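PDB 4TKT: AT-less polyketide synthase from Streptomyces platensis subsp. rosaceus, which probably catalyses, through its ketosynthase domain, a decarboxylative condensation step that extends the polyketide chain during isomigrastatin biosynthesis. Local coordinates for residues R565-R568 against P574-E577; V461-A466 against V585-L590; C101-L106 against E505-R510. All coordinates share one frame; numbering follows the deposited sequence.

Contact 1: R565-R568 against P574-E577; sequences RWAR and PLAE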
# COMPACT_ATOMS: atom_id res chain seq x y z
N ARG A 565 19.88 -32.62 5.05
CA ARG A 565 19.58 -33.76 5.91
C ARG A 565 20.18 -33.54 7.29
O ARG A 565 19.55 -33.82 8.30
CB ARG A 565 20.11 -35.06 5.30
CG ARG A 565 19.18 -35.71 4.29
CD ARG A 565 19.96 -36.57 3.32
NE ARG A 565 21.04 -37.30 3.97
CZ ARG A 565 22.09 -37.80 3.34
NH1 ARG A 565 22.21 -37.66 2.02
NH2 ARG A 565 23.04 -38.44 4.02
N TRP A 566 21.40 -33.02 7.30
CA TRP A 566 22.08 -32.66 8.54
C TRP A 566 21.28 -31.62 9.31
O TRP A 566 21.04 -31.76 10.51
CB TRP A 566 23.48 -32.14 8.26
CG TRP A 566 24.46 -33.19 7.82
CD1 TRP A 566 24.31 -34.54 7.94
CD2 TRP A 566 25.73 -32.97 7.20
NE1 TRP A 566 25.42 -35.18 7.43
CE2 TRP A 566 26.30 -34.23 6.97
CE3 TRP A 566 26.43 -31.83 6.82
CZ2 TRP A 566 27.55 -34.39 6.37
CZ3 TRP A 566 27.67 -31.98 6.22
CH2 TRP A 566 28.22 -33.25 6.01
N ALA A 567 20.87 -30.57 8.60
CA ALA A 567 20.13 -29.47 9.20
C ALA A 567 18.79 -29.93 9.78
O ALA A 567 18.34 -29.43 10.81
CB ALA A 567 19.91 -28.37 8.19
N ARG A 568 18.17 -30.90 9.11
CA ARG A 568 16.91 -31.46 9.59
C ARG A 568 17.14 -32.33 10.82
O ARG A 568 16.21 -32.61 11.57
CB ARG A 568 16.23 -32.26 8.48
CG ARG A 568 15.70 -31.38 7.36
CD ARG A 568 15.52 -32.16 6.07
NE ARG A 568 14.46 -33.16 6.17
CZ ARG A 568 14.03 -33.88 5.14
NH1 ARG A 568 14.57 -33.72 3.94
NH2 ARG A 568 13.06 -34.77 5.31
N PRO A 574 26.79 -26.53 8.69
CA PRO A 574 27.43 -26.65 7.38
C PRO A 574 26.59 -26.06 6.25
O PRO A 574 27.13 -25.49 5.31
CB PRO A 574 27.59 -28.17 7.20
CG PRO A 574 27.60 -28.71 8.58
CD PRO A 574 26.65 -27.85 9.35
N LEU A 575 25.27 -26.19 6.36
CA LEU A 575 24.37 -25.63 5.37
C LEU A 575 24.41 -24.11 5.38
O LEU A 575 24.49 -23.47 4.33
CB LEU A 575 22.94 -26.12 5.61
CG LEU A 575 21.88 -25.62 4.62
CD1 LEU A 575 22.25 -26.02 3.20
CD2 LEU A 575 20.51 -26.17 4.98
N ALA A 576 24.37 -23.53 6.58
CA ALA A 576 24.37 -22.08 6.74
C ALA A 576 25.65 -21.46 6.20
O ALA A 576 25.62 -20.42 5.54
CB ALA A 576 24.17 -21.72 8.20
N GLU A 577 26.78 -22.08 6.50
CA GLU A 577 28.06 -21.55 6.06
C GLU A 577 28.19 -21.67 4.55
O GLU A 577 28.66 -20.74 3.88
CB GLU A 577 29.21 -22.27 6.76
CG GLU A 577 30.57 -21.62 6.54
CD GLU A 577 31.63 -22.15 7.48
OE1 GLU A 577 31.37 -23.15 8.19
OE2 GLU A 577 32.73 -21.57 7.53

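Contact 2: V461-A466 against V585-L590; sequences VVVLSA and VDWARL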
# COMPACT_ATOMS: atom_id res chain seq x y z
N VAL A 461 17.93 -21.29 11.95
CA VAL A 461 18.95 -20.57 11.19
C VAL A 461 18.36 -19.32 10.54
O VAL A 461 17.52 -19.41 9.64
CB VAL A 461 19.61 -21.49 10.13
CG1 VAL A 461 18.58 -22.37 9.45
CG2 VAL A 461 20.40 -20.67 9.12
N VAL A 462 18.78 -18.16 11.02
CA VAL A 462 18.30 -16.88 10.52
C VAL A 462 19.18 -16.41 9.37
O VAL A 462 20.40 -16.33 9.50
CB VAL A 462 18.27 -15.81 11.64
CG1 VAL A 462 17.91 -14.45 11.06
CG2 VAL A 462 17.29 -16.21 12.73
N VAL A 463 18.55 -16.08 8.25
CA VAL A 463 19.27 -15.75 7.03
C VAL A 463 18.95 -14.34 6.54
O VAL A 463 17.82 -13.86 6.70
CB VAL A 463 18.97 -16.80 5.94
CG1 VAL A 463 18.60 -16.16 4.61
CG2 VAL A 463 20.13 -17.77 5.79
N LEU A 464 19.94 -13.67 5.96
CA LEU A 464 19.79 -12.28 5.53
C LEU A 464 20.69 -11.99 4.33
O LEU A 464 21.87 -12.34 4.34
CB LEU A 464 20.13 -11.34 6.68
CG LEU A 464 19.26 -10.10 6.90
CD1 LEU A 464 17.80 -10.50 7.06
CD2 LEU A 464 19.75 -9.34 8.12
N SER A 465 20.15 -11.35 3.30
CA SER A 465 20.95 -11.00 2.13
C SER A 465 20.55 -9.65 1.52
O SER A 465 19.42 -9.19 1.68
CB SER A 465 20.85 -12.10 1.07
OG SER A 465 19.51 -12.36 0.72
N ALA A 466 21.49 -9.03 0.82
CA ALA A 466 21.25 -7.75 0.17
C ALA A 466 22.20 -7.55 -1.01
O ALA A 466 23.01 -8.42 -1.31
CB ALA A 466 21.39 -6.60 1.16
N VAL A 585 20.22 -22.67 -2.05
CA VAL A 585 19.58 -23.59 -1.11
C VAL A 585 18.06 -23.53 -1.20
O VAL A 585 17.47 -22.45 -1.14
CB VAL A 585 20.00 -23.29 0.35
CG1 VAL A 585 19.16 -24.09 1.33
CG2 VAL A 585 21.48 -23.57 0.55
N ASP A 586 17.43 -24.69 -1.37
CA ASP A 586 15.98 -24.78 -1.36
C ASP A 586 15.49 -25.00 0.07
O ASP A 586 15.31 -26.14 0.51
CB ASP A 586 15.50 -25.91 -2.28
CG ASP A 586 14.00 -25.89 -2.50
OD1 ASP A 586 13.40 -24.79 -2.47
OD2 ASP A 586 13.42 -26.97 -2.70
N TRP A 587 15.27 -23.90 0.78
CA TRP A 587 14.98 -23.94 2.21
C TRP A 587 13.70 -24.67 2.58
O TRP A 587 13.51 -25.06 3.74
CB TRP A 587 14.92 -22.51 2.77
CG TRP A 587 16.22 -21.80 2.69
CD1 TRP A 587 16.59 -20.85 1.77
CD2 TRP A 587 17.34 -21.96 3.56
NE1 TRP A 587 17.86 -20.42 2.02
CE2 TRP A 587 18.35 -21.09 3.11
CE3 TRP A 587 17.59 -22.76 4.68
CZ2 TRP A 587 19.59 -20.99 3.75
CZ3 TRP A 587 18.82 -22.67 5.30
CH2 TRP A 587 19.80 -21.79 4.84
N ALA A 588 12.82 -24.85 1.60
CA ALA A 588 11.55 -25.53 1.84
C ALA A 588 11.77 -26.96 2.34
O ALA A 588 10.95 -27.50 3.08
CB ALA A 588 10.71 -25.53 0.57
N ARG A 589 12.88 -27.56 1.93
CA ARG A 589 13.19 -28.95 2.28
C ARG A 589 13.35 -29.13 3.79
O ARG A 589 13.17 -30.23 4.31
CB ARG A 589 14.46 -29.41 1.56
N LEU A 590 13.67 -28.05 4.49
CA LEU A 590 13.82 -28.09 5.94
C LEU A 590 12.49 -28.29 6.65
O LEU A 590 12.41 -28.95 7.68
CB LEU A 590 14.47 -26.80 6.45
CG LEU A 590 15.98 -26.66 6.25
CD1 LEU A 590 16.49 -25.42 6.95
CD2 LEU A 590 16.68 -27.89 6.77

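Contact 3: C101-L106 against E505-R510; sequences CAHTTL and EAMTAR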
# COMPACT_ATOMS: atom_id res chain seq x y z
N CYS A 101 7.42 -0.19 -4.04
CA CYS A 101 6.21 -0.60 -3.36
C CYS A 101 5.86 -2.06 -3.65
O CYS A 101 5.47 -2.81 -2.75
CB CYS A 101 5.05 0.30 -3.77
SG CYS A 101 3.47 -0.12 -3.01
N ALA A 102 6.01 -2.46 -4.91
CA ALA A 102 5.73 -3.83 -5.33
C ALA A 102 6.61 -4.83 -4.59
O ALA A 102 6.13 -5.85 -4.11
CB ALA A 102 5.92 -3.97 -6.83
N HIS A 103 7.90 -4.53 -4.51
CA HIS A 103 8.83 -5.42 -3.84
C HIS A 103 8.52 -5.54 -2.36
O HIS A 103 8.48 -6.64 -1.81
CB HIS A 103 10.27 -4.95 -4.03
CG HIS A 103 11.29 -5.87 -3.43
ND1 HIS A 103 11.59 -7.10 -3.97
CD2 HIS A 103 12.05 -5.75 -2.32
CE1 HIS A 103 12.50 -7.69 -3.22
NE2 HIS A 103 12.80 -6.89 -2.21
N THR A 104 8.30 -4.40 -1.71
CA THR A 104 8.00 -4.38 -0.28
C THR A 104 6.74 -5.18 0.02
O THR A 104 6.63 -5.79 1.08
CB THR A 104 7.82 -2.94 0.24
OG1 THR A 104 6.88 -2.25 -0.58
CG2 THR A 104 9.14 -2.20 0.22
N THR A 105 5.79 -5.20 -0.92
CA THR A 105 4.55 -5.94 -0.73
C THR A 105 4.80 -7.44 -0.75
O THR A 105 4.20 -8.19 0.02
CB THR A 105 3.50 -5.58 -1.80
OG1 THR A 105 3.34 -4.16 -1.89
CG2 THR A 105 2.15 -6.21 -1.45
N LEU A 106 5.68 -7.88 -1.64
CA LEU A 106 6.04 -9.29 -1.70
C LEU A 106 6.76 -9.71 -0.42
O LEU A 106 6.53 -10.81 0.10
CB LEU A 106 6.91 -9.58 -2.92
CG LEU A 106 6.19 -10.07 -4.17
CD1 LEU A 106 5.27 -9.00 -4.75
CD2 LEU A 106 7.18 -10.53 -5.21
N GLU A 505 14.62 -12.96 -1.39
CA GLU A 505 15.52 -13.30 -2.49
C GLU A 505 16.93 -13.53 -1.96
O GLU A 505 17.45 -12.73 -1.18
CB GLU A 505 15.54 -12.18 -3.53
CG GLU A 505 14.18 -11.65 -3.92
CD GLU A 505 13.44 -12.58 -4.86
OE1 GLU A 505 14.09 -13.47 -5.45
OE2 GLU A 505 12.21 -12.42 -5.01
N ALA A 506 17.55 -14.62 -2.39
CA ALA A 506 18.94 -14.88 -2.04
C ALA A 506 19.86 -13.99 -2.87
O ALA A 506 20.06 -14.23 -4.06
CB ALA A 506 19.28 -16.34 -2.25
N MSE A 507 20.41 -12.95 -2.24
CA MSE A 507 21.21 -11.97 -2.97
C MSE A 507 22.71 -12.16 -2.72
O MSE A 507 23.13 -13.14 -2.10
CB MSE A 507 20.78 -10.56 -2.59
CG MSE A 507 19.28 -10.32 -2.75
SE MSE A 507 18.75 -8.46 -2.50
CE MSE A 507 16.80 -8.68 -2.59
N THR A 508 23.51 -11.21 -3.21
CA THR A 508 24.97 -11.35 -3.23
C THR A 508 25.60 -11.39 -1.84
O THR A 508 26.18 -12.41 -1.45
CB THR A 508 25.60 -10.20 -4.03
OG1 THR A 508 25.02 -10.14 -5.34
CG2 THR A 508 27.10 -10.40 -4.16
N ALA A 509 25.52 -10.28 -1.11
CA ALA A 509 26.06 -10.22 0.24
C ALA A 509 25.13 -10.96 1.20
O ALA A 509 23.95 -10.65 1.28
CB ALA A 509 26.24 -8.78 0.68
N ARG A 510 25.68 -11.93 1.92
CA ARG A 510 24.85 -12.82 2.73
C ARG A 510 25.27 -12.89 4.20
O ARG A 510 26.42 -12.64 4.55
CB ARG A 510 24.86 -14.22 2.13
CG ARG A 510 24.36 -14.26 0.70
CD ARG A 510 24.28 -15.68 0.15
NE ARG A 510 23.66 -15.70 -1.17
CZ ARG A 510 23.38 -16.80 -1.85
NH1 ARG A 510 23.67 -17.99 -1.34
NH2 ARG A 510 22.81 -16.71 -3.05

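Contact 1: R565-R568 against P574-E577
Ala567 and Leu575 have the nearest CA atoms of two successive helical segments, 6.9 Å apart. Residues 565-568 belong to helix 560-568 and residues 574-577 to helix 573-580, with five residues linking the two segments, so the contact packs two consecutive helices across a short connection near the periphery of the chain. Two pairs of apolar side chains meet across it, each presenting its CB toward the opposite segment. Trp566 touches Pro574 through the six-membered part of its indole: CE3 lies 3.8 Å from CG of Pro574, and CZ3 is 3.9 Å from CB of the same proline. The two side chains cross at about a right angle, with the proline carbons approaching the ring obliquely. Trp566 CG stands anti to the carbonyl carbon (chi1 -72°), a setting that carries the benzo ring over to the proline. Beside this pair, the methyl group of Ala567 meets one branch of Leu575, CB to CD2 at 3.9 Å. Leu575 extends this branch by holding CG anti to its own N (chi1 -179°). Ala567 also packs on Leu590, and Leu575 on Val585, which joins the two helices to the chain that follows them. Replacing Trp566 with a serine would probably strip CB and CG of Pro574 of their aromatic neighbour and leave the Ala567-Leu575 pair as the remaining side-chain contact between the segments. No hydrogen bond or salt bridge crosses here; with 131 Å² buried, the contact between the two turns is purely apolar, without a directional bond to fix their rotation.

Contact 2: V461-A466 against V585-L590
Trp587 sets its indole against Val461 and Val463, two valines on strand 460-466 of the RhiE-like linker domain. This strand is an outer member of a three-stranded antiparallel sheet, paired with strand 509-515, and the tryptophan comes from the loop after helix 573-580, where residues 587-589 make a short 3-10 turn. Both valines cross the indole obliquely and meet the six-membered part of the ring on either side of CH2, at CZ2 and CZ3. Val463 makes the closer approach, CG2 lying 3.8 Å from CZ2 and 4.1 Å from CH2 of Trp587. Val461 reaches further round the same ring, with CG1 at 4.2 Å from CZ3; that methyl sits between the backbone N and the carbonyl carbon (chi1 41°), while CG2 is anti to N. The spacing of the two contacts follows from the strand: residues two apart project to the same side of the sheet. The flat group has neighbours from its own segment too. Val585 lays CG1 over the centre of one indole face, 3.5 Å above the plane, and Leu590 brings CD1 to the edge, in plane. Trp579 of helix 573-580 adds an edge-to-face ring contact, and Gln501 of helix 493-502 touches both Trp587 and Leu590. All meetings between the segments are carbon to carbon, a buried contact joining the loop to one face of the sheet without a hydrogen bond. Leu590 also touches Val461 loosely, and the 3-10 turn keeps it close to the ring, with Leu590 N donating to Trp587 O at 3.1 Å.

Contact 3: C101-L106 against E505-R510
The imidazole of His103 has Glu505 at its edge, CG lying near the ring plane 4.4 Å from CE1, whereas CE of Met507, a selenomethionine, approaches NE2 obliquely at 4.4 Å. Phe80 meets the same ring edge-to-face. The contact joins helix 93-109 of the thiolase-fold ketosynthase to the RhiE-like linker domain, at the turn leading into strand 509-515. With CG anti to the backbone N (chi1 -177°), the imidazole of His103 projects from the helix to the linker domain. The touching is loose, burying 82 Å² in all, and no hydrogen bond crosses: the carboxylate of Glu505 turns to the backbone N of Arg113, leaving OE2 5.5 Å from ND1 of His103. On the linker side the turn is braced by Arg510, whose guanidinium holds the Met507 carbonyl in its plane and also makes a cation-pi contact with Trp579. NE of Arg510 donates to Met507 O at 2.8 Å with an almost straight N-H...O angle of 171°. On the helix side Cys101 O accepts from Thr105 N and, at 2.7 Å, from Thr105 OG1; Thr104 OG1 lies 2.6 Å from Cys101 O, above its carbonyl plane, but divides its one proton between this oxygen and Gln100 O.

Contacts 1 and 2 form a continuous cluster, their centres 10 Å apart, with Arg568 of contact 1 packing on Arg589 and Leu590 of contact 2. Along the chain, contact 1 is nested inside the loop that contact 2 closes. Contact 3 lies nearer the chain's centre, its own centre about 13 Å from that of contact 2 and 23 Å from that of contact 1. Contacts 2 and 3 share the three-stranded linker sheet through neighbouring strands 460-466 and 509-515, and their segments alternate in sequence. The series therefore runs from the outlying pair of helices 560-568 and 573-580, through the sheet, to helix 93-109, linking the later part of the chain with the ketosynthase domain.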